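Choline/ethanolamine kinase family protein (PDB 3DXQ) probably phosphorylates ethanolamine or a related small amino alcohol such as choline, using a protein-kinase-like fold. Local coordinates at residues A[133-138]-A[252-257]; A[149-155]-A[279-283]. Residue numbers count along the deposited sequence, not the author numbering.

Contact 1: residues A[133-138]-A[252-257]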
HETATM    1  N   MSE A 133      -9.482  10.569  -7.163  1.00 49.63           N
HETATM    2  CA  MSE A 133     -10.188   9.430  -6.579  1.00 51.00           C
HETATM    3  C   MSE A 133     -11.148   9.842  -5.459  1.00 49.24           C
HETATM    4  O   MSE A 133     -12.276   9.360  -5.407  1.00 50.95           O
HETATM    5  CB  MSE A 133      -9.208   8.381  -6.069  1.00 49.09           C
HETATM    6  CG  MSE A 133      -8.505   7.662  -7.187  1.00 50.07           C
HETATM    7 SE   MSE A 133      -7.274   6.313  -6.528  0.75 58.29          SE
HETATM    8  CE  MSE A 133      -5.845   6.351  -8.061  1.00 52.72           C
ATOM      9  N   ILE A 134     -10.700  10.733  -4.580  1.00 47.52           N
ATOM     10  CA  ILE A 134     -11.528  11.188  -3.460  1.00 46.80           C
ATOM     11  C   ILE A 134     -12.807  11.860  -3.938  1.00 47.41           C
ATOM     12  O   ILE A 134     -13.885  11.523  -3.477  1.00 46.78           O
ATOM     13  CB  ILE A 134     -10.745  12.134  -2.522  1.00 46.57           C
ATOM     14  CG1 ILE A 134      -9.760  11.320  -1.684  1.00 40.38           C
ATOM     15  CG2 ILE A 134     -11.681  12.882  -1.578  1.00 41.66           C
ATOM     16  CD1 ILE A 134      -8.755  12.147  -0.948  1.00 34.18           C
ATOM     17  N   ASP A 135     -12.674  12.805  -4.858  1.00 48.71           N
ATOM     18  CA  ASP A 135     -13.825  13.490  -5.439  1.00 50.64           C
ATOM     19  C   ASP A 135     -14.756  12.519  -6.144  1.00 51.12           C
ATOM     20  O   ASP A 135     -15.975  12.674  -6.127  1.00 51.10           O
ATOM     21  CB  ASP A 135     -13.362  14.521  -6.470  1.00 51.76           C
ATOM     22  CG  ASP A 135     -12.583  15.667  -5.856  1.00 52.81           C
ATOM     23  OD1 ASP A 135     -12.759  15.961  -4.657  1.00 57.43           O
ATOM     24  OD2 ASP A 135     -11.790  16.281  -6.593  1.00 52.99           O
ATOM     25  N   ASP A 136     -14.161  11.536  -6.796  1.00 52.50           N
ATOM     26  CA  ASP A 136     -14.908  10.531  -7.513  1.00 54.23           C
ATOM     27  C   ASP A 136     -15.865   9.829  -6.546  1.00 54.05           C
ATOM     28  O   ASP A 136     -17.091   9.855  -6.755  1.00 53.92           O
ATOM     29  CB  ASP A 136     -13.919   9.543  -8.142  1.00 55.67           C
ATOM     30  CG  ASP A 136     -14.524   8.732  -9.256  1.00 61.82           C
ATOM     31  OD1 ASP A 136     -15.772   8.588  -9.297  1.00 69.10           O
ATOM     32  OD2 ASP A 136     -13.732   8.225 -10.084  1.00 70.30           O
ATOM     33  N   TYR A 137     -15.300   9.243  -5.480  1.00 53.14           N
ATOM     34  CA  TYR A 137     -16.081   8.515  -4.464  1.00 52.42           C
ATOM     35  C   TYR A 137     -17.148   9.410  -3.815  1.00 51.99           C
ATOM     36  O   TYR A 137     -18.278   8.970  -3.546  1.00 51.84           O
ATOM     37  CB  TYR A 137     -15.171   7.895  -3.381  1.00 52.56           C
ATOM     38  CG  TYR A 137     -14.175   6.842  -3.862  1.00 53.09           C
ATOM     39  CD1 TYR A 137     -14.394   6.104  -5.024  1.00 52.69           C
ATOM     40  CD2 TYR A 137     -13.041   6.548  -3.106  1.00 53.80           C
ATOM     41  CE1 TYR A 137     -13.479   5.132  -5.446  1.00 53.07           C
ATOM     42  CE2 TYR A 137     -12.124   5.576  -3.518  1.00 53.28           C
ATOM     43  CZ  TYR A 137     -12.352   4.875  -4.683  1.00 53.55           C
ATOM     44  OH  TYR A 137     -11.460   3.926  -5.072  1.00 54.77           O
ATOM     45  N   LEU A 138     -16.793  10.668  -3.568  1.00 51.56           N
ATOM     46  CA  LEU A 138     -17.734  11.622  -2.987  1.00 50.68           C
ATOM     47  C   LEU A 138     -18.972  11.806  -3.854  1.00 51.51           C
ATOM     48  O   LEU A 138     -20.090  11.762  -3.333  1.00 52.12           O
ATOM     49  CB  LEU A 138     -17.070  12.979  -2.751  1.00 49.34           C
ATOM     50  CG  LEU A 138     -16.075  13.047  -1.592  1.00 47.30           C
ATOM     51  CD1 LEU A 138     -15.312  14.370  -1.642  1.00 39.75           C
ATOM     52  CD2 LEU A 138     -16.761  12.871  -0.223  1.00 35.49           C
ATOM     53  N   LEU A 252      -8.875   8.445   4.847  1.00 45.72           N
ATOM     54  CA  LEU A 252     -10.065   9.019   4.220  1.00 46.28           C
ATOM     55  C   LEU A 252     -10.396   8.316   2.906  1.00 46.76           C
ATOM     56  O   LEU A 252     -11.559   7.998   2.644  1.00 47.42           O
ATOM     57  CB  LEU A 252      -9.868  10.515   3.952  1.00 46.35           C
ATOM     58  CG  LEU A 252     -11.077  11.230   3.346  1.00 46.47           C
ATOM     59  CD1 LEU A 252     -12.252  11.176   4.278  1.00 41.20           C
ATOM     60  CD2 LEU A 252     -10.725  12.649   3.036  1.00 45.70           C
ATOM     61  N   LEU A 253      -9.369   8.108   2.080  1.00 46.13           N
ATOM     62  CA  LEU A 253      -9.520   7.446   0.781  1.00 46.88           C
ATOM     63  C   LEU A 253     -10.234   6.119   0.938  1.00 47.83           C
ATOM     64  O   LEU A 253     -11.287   5.888   0.345  1.00 48.75           O
ATOM     65  CB  LEU A 253      -8.155   7.212   0.129  1.00 46.44           C
ATOM     66  CG  LEU A 253      -8.178   6.494  -1.220  1.00 48.04           C
ATOM     67  CD1 LEU A 253      -8.899   7.388  -2.223  1.00 40.50           C
ATOM     68  CD2 LEU A 253      -6.774   6.127  -1.700  1.00 44.54           C
ATOM     69  N   TRP A 254      -9.651   5.264   1.769  1.00 49.18           N
ATOM     70  CA  TRP A 254     -10.192   3.946   2.024  1.00 49.50           C
ATOM     71  C   TRP A 254     -11.537   4.011   2.751  1.00 49.80           C
ATOM     72  O   TRP A 254     -12.432   3.222   2.463  1.00 50.12           O
ATOM     73  CB  TRP A 254      -9.177   3.106   2.784  1.00 49.84           C
ATOM     74  CG  TRP A 254      -8.020   2.739   1.914  1.00 51.79           C
ATOM     75  CD1 TRP A 254      -6.739   3.193   2.002  1.00 50.25           C
ATOM     76  CD2 TRP A 254      -8.052   1.837   0.809  1.00 54.76           C
ATOM     77  NE1 TRP A 254      -5.965   2.627   1.021  1.00 50.61           N
ATOM     78  CE2 TRP A 254      -6.749   1.787   0.274  1.00 53.51           C
ATOM     79  CE3 TRP A 254      -9.063   1.059   0.221  1.00 55.26           C
ATOM     80  CZ2 TRP A 254      -6.425   0.990  -0.817  1.00 54.32           C
ATOM     81  CZ3 TRP A 254      -8.742   0.270  -0.866  1.00 53.61           C
ATOM     82  CH2 TRP A 254      -7.432   0.240  -1.373  1.00 52.97           C
ATOM     83  N   THR A 255     -11.697   4.943   3.683  1.00 49.55           N
ATOM     84  CA  THR A 255     -12.994   5.090   4.344  1.00 49.78           C
ATOM     85  C   THR A 255     -14.112   5.225   3.311  1.00 51.15           C
ATOM     86  O   THR A 255     -15.099   4.487   3.359  1.00 51.43           O
ATOM     87  CB  THR A 255     -13.027   6.313   5.250  1.00 49.47           C
ATOM     88  OG1 THR A 255     -12.216   6.060   6.402  1.00 53.06           O
ATOM     89  CG2 THR A 255     -14.455   6.622   5.698  1.00 43.84           C
ATOM     90  N   LEU A 256     -13.941   6.161   2.377  1.00 52.57           N
ATOM     91  CA  LEU A 256     -14.923   6.404   1.312  1.00 52.94           C
ATOM     92  C   LEU A 256     -15.135   5.183   0.422  1.00 54.09           C
ATOM     93  O   LEU A 256     -16.265   4.872   0.054  1.00 53.51           O
ATOM     94  CB  LEU A 256     -14.498   7.597   0.454  1.00 52.91           C
ATOM     95  CG  LEU A 256     -14.465   8.964   1.139  1.00 49.05           C
ATOM     96  CD1 LEU A 256     -13.916  10.010   0.192  1.00 41.25           C
ATOM     97  CD2 LEU A 256     -15.839   9.360   1.621  1.00 49.13           C
ATOM     98  N   TRP A 257     -14.044   4.505   0.082  1.00 55.64           N
ATOM     99  CA  TRP A 257     -14.103   3.249  -0.680  1.00 57.48           C
ATOM    100  C   TRP A 257     -14.942   2.181   0.034  1.00 57.69           C
ATOM    101  O   TRP A 257     -15.749   1.479  -0.595  1.00 58.79           O
ATOM    102  CB  TRP A 257     -12.695   2.709  -0.882  1.00 58.89           C
ATOM    103  CG  TRP A 257     -12.638   1.380  -1.530  1.00 61.46           C
ATOM    104  CD1 TRP A 257     -12.609   1.126  -2.865  1.00 63.92           C
ATOM    105  CD2 TRP A 257     -12.557   0.108  -0.874  1.00 64.42           C
ATOM    106  NE1 TRP A 257     -12.521  -0.227  -3.090  1.00 64.89           N
ATOM    107  CE2 TRP A 257     -12.483  -0.877  -1.884  1.00 66.73           C
ATOM    108  CE3 TRP A 257     -12.532  -0.296   0.469  1.00 65.18           C
ATOM    109  CZ2 TRP A 257     -12.390  -2.254  -1.594  1.00 65.43           C
ATOM    110  CZ3 TRP A 257     -12.443  -1.667   0.760  1.00 65.31           C
ATOM    111  CH2 TRP A 257     -12.376  -2.628  -0.270  1.00 64.00           C
TER
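Within helix 237-263, L252 enters this interface marginally: its CD2 lies 4.5 Å from CD1 of I134. One residue on, L253 is far more engaged. Its CD1 sits 4.1 Å from I134 CG1, 4.0 Å from CB of selenomethionine M133 and 3.9 Å from Y137 CE2, so one methyl fills the gap between three side chains of the other helix. W254 and T255 lie on other faces of the helix, where both touch R278 of helix 271-287. L256 points toward helix 130-141 and is gripped along its length: its CB meets Y137 CB at 3.9 Å, while its CD1 reaches I134 CG2 at 4.0 Å and L138 CD2 at 4.1 Å. W257 closes the row. Its CB is 3.9 Å from Y137 CE2, its CA lies over one face of the Y137 ring, and Y137 OH approaches CD1 at the indole edge, 3.7 Å away. The local axes come within 9.6 Å at a crossing angle of 27°, burying 398 Å² between the segments. This is ordinary, largely apolar packing of two nearly parallel helices, here within the helical C-terminal lobe of a kinase-like phosphotransferase fold.

Contact 2: residues A[149-155]-A[279-283]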
ATOM      1  N   PRO A 149     -20.814   8.473   8.600  1.00 57.60           N
ATOM      2  CA  PRO A 149     -20.349   8.780   9.966  1.00 56.59           C
ATOM      3  C   PRO A 149     -20.524  10.234  10.404  1.00 55.74           C
ATOM      4  O   PRO A 149     -20.694  11.131   9.574  1.00 55.59           O
ATOM      5  CB  PRO A 149     -18.859   8.417   9.932  1.00 57.07           C
ATOM      6  CG  PRO A 149     -18.485   8.388   8.489  1.00 57.76           C
ATOM      7  CD  PRO A 149     -19.710   8.010   7.733  1.00 58.13           C
ATOM      8  N   ALA A 150     -20.481  10.448  11.714  1.00 53.90           N
ATOM      9  CA  ALA A 150     -20.592  11.791  12.276  1.00 53.80           C
ATOM     10  C   ALA A 150     -19.373  12.640  11.893  1.00 54.07           C
ATOM     11  O   ALA A 150     -18.232  12.218  12.087  1.00 55.64           O
ATOM     12  CB  ALA A 150     -20.738  11.718  13.790  1.00 52.92           C
ATOM     13  N   GLY A 151     -19.620  13.825  11.332  1.00 54.54           N
ATOM     14  CA  GLY A 151     -18.555  14.732  10.878  1.00 53.81           C
ATOM     15  C   GLY A 151     -17.969  14.358   9.524  1.00 54.12           C
ATOM     16  O   GLY A 151     -16.830  14.723   9.189  1.00 53.39           O
ATOM     17  N   TYR A 152     -18.749  13.613   8.747  1.00 53.81           N
ATOM     18  CA  TYR A 152     -18.363  13.214   7.399  1.00 53.57           C
ATOM     19  C   TYR A 152     -18.023  14.455   6.581  1.00 52.94           C
ATOM     20  O   TYR A 152     -16.938  14.546   5.983  1.00 52.28           O
ATOM     21  CB  TYR A 152     -19.520  12.443   6.752  1.00 53.23           C
ATOM     22  CG  TYR A 152     -19.315  12.047   5.304  1.00 55.10           C
ATOM     23  CD1 TYR A 152     -18.617  10.896   4.968  1.00 50.63           C
ATOM     24  CD2 TYR A 152     -19.856  12.814   4.272  1.00 55.39           C
ATOM     25  CE1 TYR A 152     -18.449  10.530   3.645  1.00 50.21           C
ATOM     26  CE2 TYR A 152     -19.685  12.455   2.947  1.00 51.78           C
ATOM     27  CZ  TYR A 152     -18.990  11.317   2.644  1.00 50.48           C
ATOM     28  OH  TYR A 152     -18.839  10.966   1.328  1.00 55.44           O
ATOM     29  N   HIS A 153     -18.941  15.418   6.594  1.00 51.83           N
ATOM     30  CA  HIS A 153     -18.786  16.630   5.793  1.00 51.78           C
ATOM     31  C   HIS A 153     -17.667  17.561   6.291  1.00 52.17           C
ATOM     32  O   HIS A 153     -17.061  18.285   5.495  1.00 52.25           O
ATOM     33  CB  HIS A 153     -20.132  17.348   5.651  1.00 50.00           C
ATOM     34  CG  HIS A 153     -21.168  16.520   4.953  1.00 51.87           C
ATOM     35  ND1 HIS A 153     -22.231  15.937   5.613  1.00 49.95           N
ATOM     36  CD2 HIS A 153     -21.272  16.135   3.657  1.00 51.88           C
ATOM     37  CE1 HIS A 153     -22.962  15.252   4.750  1.00 45.72           C
ATOM     38  NE2 HIS A 153     -22.401  15.355   3.557  1.00 48.31           N
ATOM     39  N   ASP A 154     -17.367  17.524   7.586  1.00 52.03           N
ATOM     40  CA  ASP A 154     -16.272  18.336   8.128  1.00 51.78           C
ATOM     41  C   ASP A 154     -14.941  17.781   7.617  1.00 52.27           C
ATOM     42  O   ASP A 154     -14.129  18.496   7.013  1.00 53.05           O
ATOM     43  CB  ASP A 154     -16.277  18.325   9.659  1.00 52.33           C
ATOM     44  CG  ASP A 154     -17.545  18.917  10.249  1.00 52.75           C
ATOM     45  OD1 ASP A 154     -18.103  19.868   9.656  1.00 49.86           O
ATOM     46  OD2 ASP A 154     -17.979  18.426  11.310  1.00 58.06           O
ATOM     47  N   VAL A 155     -14.730  16.493   7.844  1.00 49.66           N
ATOM     48  CA  VAL A 155     -13.522  15.853   7.384  1.00 47.36           C
ATOM     49  C   VAL A 155     -13.306  16.115   5.878  1.00 48.82           C
ATOM     50  O   VAL A 155     -12.167  16.372   5.446  1.00 48.06           O
ATOM     51  CB  VAL A 155     -13.536  14.341   7.695  1.00 46.93           C
ATOM     52  CG1 VAL A 155     -12.465  13.623   6.899  1.00 44.00           C
ATOM     53  CG2 VAL A 155     -13.371  14.092   9.194  1.00 39.51           C
ATOM     54  N   PHE A 279     -12.282   5.847   9.492  1.00 47.59           N
ATOM     55  CA  PHE A 279     -12.740   7.224   9.538  1.00 46.86           C
ATOM     56  C   PHE A 279     -12.461   7.832  10.906  1.00 46.22           C
ATOM     57  O   PHE A 279     -11.872   8.904  11.003  1.00 45.40           O
ATOM     58  CB  PHE A 279     -14.227   7.323   9.247  1.00 48.03           C
ATOM     59  CG  PHE A 279     -14.737   8.725   9.273  1.00 47.33           C
ATOM     60  CD1 PHE A 279     -14.644   9.525   8.145  1.00 50.16           C
ATOM     61  CD2 PHE A 279     -15.264   9.263  10.435  1.00 48.82           C
ATOM     62  CE1 PHE A 279     -15.094  10.836   8.169  1.00 51.11           C
ATOM     63  CE2 PHE A 279     -15.723  10.569  10.468  1.00 54.13           C
ATOM     64  CZ  PHE A 279     -15.631  11.362   9.333  1.00 53.10           C
ATOM     65  N   ALA A 280     -12.894   7.137  11.957  1.00 46.22           N
ATOM     66  CA  ALA A 280     -12.752   7.618  13.336  1.00 45.13           C
ATOM     67  C   ALA A 280     -11.297   7.903  13.690  1.00 45.10           C
ATOM     68  O   ALA A 280     -11.002   8.883  14.379  1.00 43.31           O
ATOM     69  CB  ALA A 280     -13.341   6.613  14.299  1.00 44.98           C
ATOM     70  N   ARG A 281     -10.394   7.047  13.209  1.00 45.45           N
ATOM     71  CA  ARG A 281      -8.961   7.245  13.399  1.00 46.28           C
ATOM     72  C   ARG A 281      -8.511   8.522  12.686  1.00 46.52           C
ATOM     73  O   ARG A 281      -7.774   9.343  13.246  1.00 47.14           O
ATOM     74  CB  ARG A 281      -8.199   6.028  12.849  1.00 47.56           C
ATOM     75  CG  ARG A 281      -6.686   6.101  12.992  1.00 49.48           C
ATOM     76  CD  ARG A 281      -6.066   4.740  12.780  1.00 51.73           C
ATOM     77  NE  ARG A 281      -6.360   4.223  11.450  1.00 55.62           N
ATOM     78  CZ  ARG A 281      -6.143   2.975  11.048  1.00 55.51           C
ATOM     79  NH1 ARG A 281      -5.630   2.077  11.873  1.00 58.80           N
ATOM     80  NH2 ARG A 281      -6.460   2.620   9.811  1.00 52.06           N
ATOM     81  N   CYS A 282      -8.958   8.658  11.441  1.00 45.86           N
ATOM     82  CA  CYS A 282      -8.673   9.809  10.612  1.00 45.29           C
ATOM     83  C   CYS A 282      -9.148  11.086  11.274  1.00 45.61           C
ATOM     84  O   CYS A 282      -8.378  12.031  11.457  1.00 44.40           O
ATOM     85  CB  CYS A 282      -9.376   9.647   9.275  1.00 45.46           C
ATOM     86  SG  CYS A 282      -9.299  11.108   8.299  1.00 46.33           S
ATOM     87  N   LYS A 283     -10.434  11.099  11.627  1.00 46.38           N
ATOM     88  CA  LYS A 283     -11.055  12.235  12.278  1.00 45.68           C
ATOM     89  C   LYS A 283     -10.302  12.568  13.562  1.00 45.23           C
ATOM     90  O   LYS A 283     -10.125  13.745  13.893  1.00 45.37           O
ATOM     91  CB  LYS A 283     -12.527  11.923  12.573  1.00 46.37           C
ATOM     92  CG  LYS A 283     -13.288  12.964  13.410  1.00 47.02           C
ATOM     93  CD  LYS A 283     -14.741  12.499  13.660  1.00 46.89           C
ATOM     94  CE  LYS A 283     -15.366  13.140  14.896  1.00 43.25           C
ATOM     95  NZ  LYS A 283     -15.400  14.591  14.777  1.00 43.20           N
TER
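This is a mainly apolar contact of a turn and helix start with a helix, in the helical C-terminal lobe of the kinase-like fold, where the start of helix 152-167 and the turn before it pack on helix 271-287. F279 is the main link. A type II beta turn from P149 to Y152, closed by Y152 N to P149 O at 3.3 Å, lies against one face and the edge of its ring: P149 CG stands 3.8 Å from the F279 ring centroid, almost on the ring normal, as a CH-pi contact. At the ring edge, A150 O lies 3.4 Å from F279 CE2 and G151 O 3.6 Å from F279 CZ. G151, with its positive phi, is the helix N-cap residue; its carbonyl also accepts V155 N at 3.1 Å. One helical turn on, V155 CG2 reaches F279 CZ at 3.5 Å and K283 CB at 4.1 Å. K283 NZ pairs with E287. Attachment therefore rests on close packing against one aromatic ring, with backbone carbonyls facing its CH edge and K283 contributing its aliphatic chain.

Following the chain from the N terminus, helix 130-141 comes first and the turn leading into helix 152-167 second; helix 237-263 then returns to the former as contact 1, and helix 271-287 to the latter as contact 2. Their loops leave 113 and 123 intervening residues and cross, because the segments alternate. Two successive helices are thus matched in order with two later ones. The contacts, with centres 12 Å apart, touch directly: Y152 OH packs 3.2 Å from L138 CD2 and 3.4 Å from L256 CD2, and L252 CD1 meets V155 CG1 at 3.6 Å. Together they join four helices of the C-terminal lobe into one packed cluster.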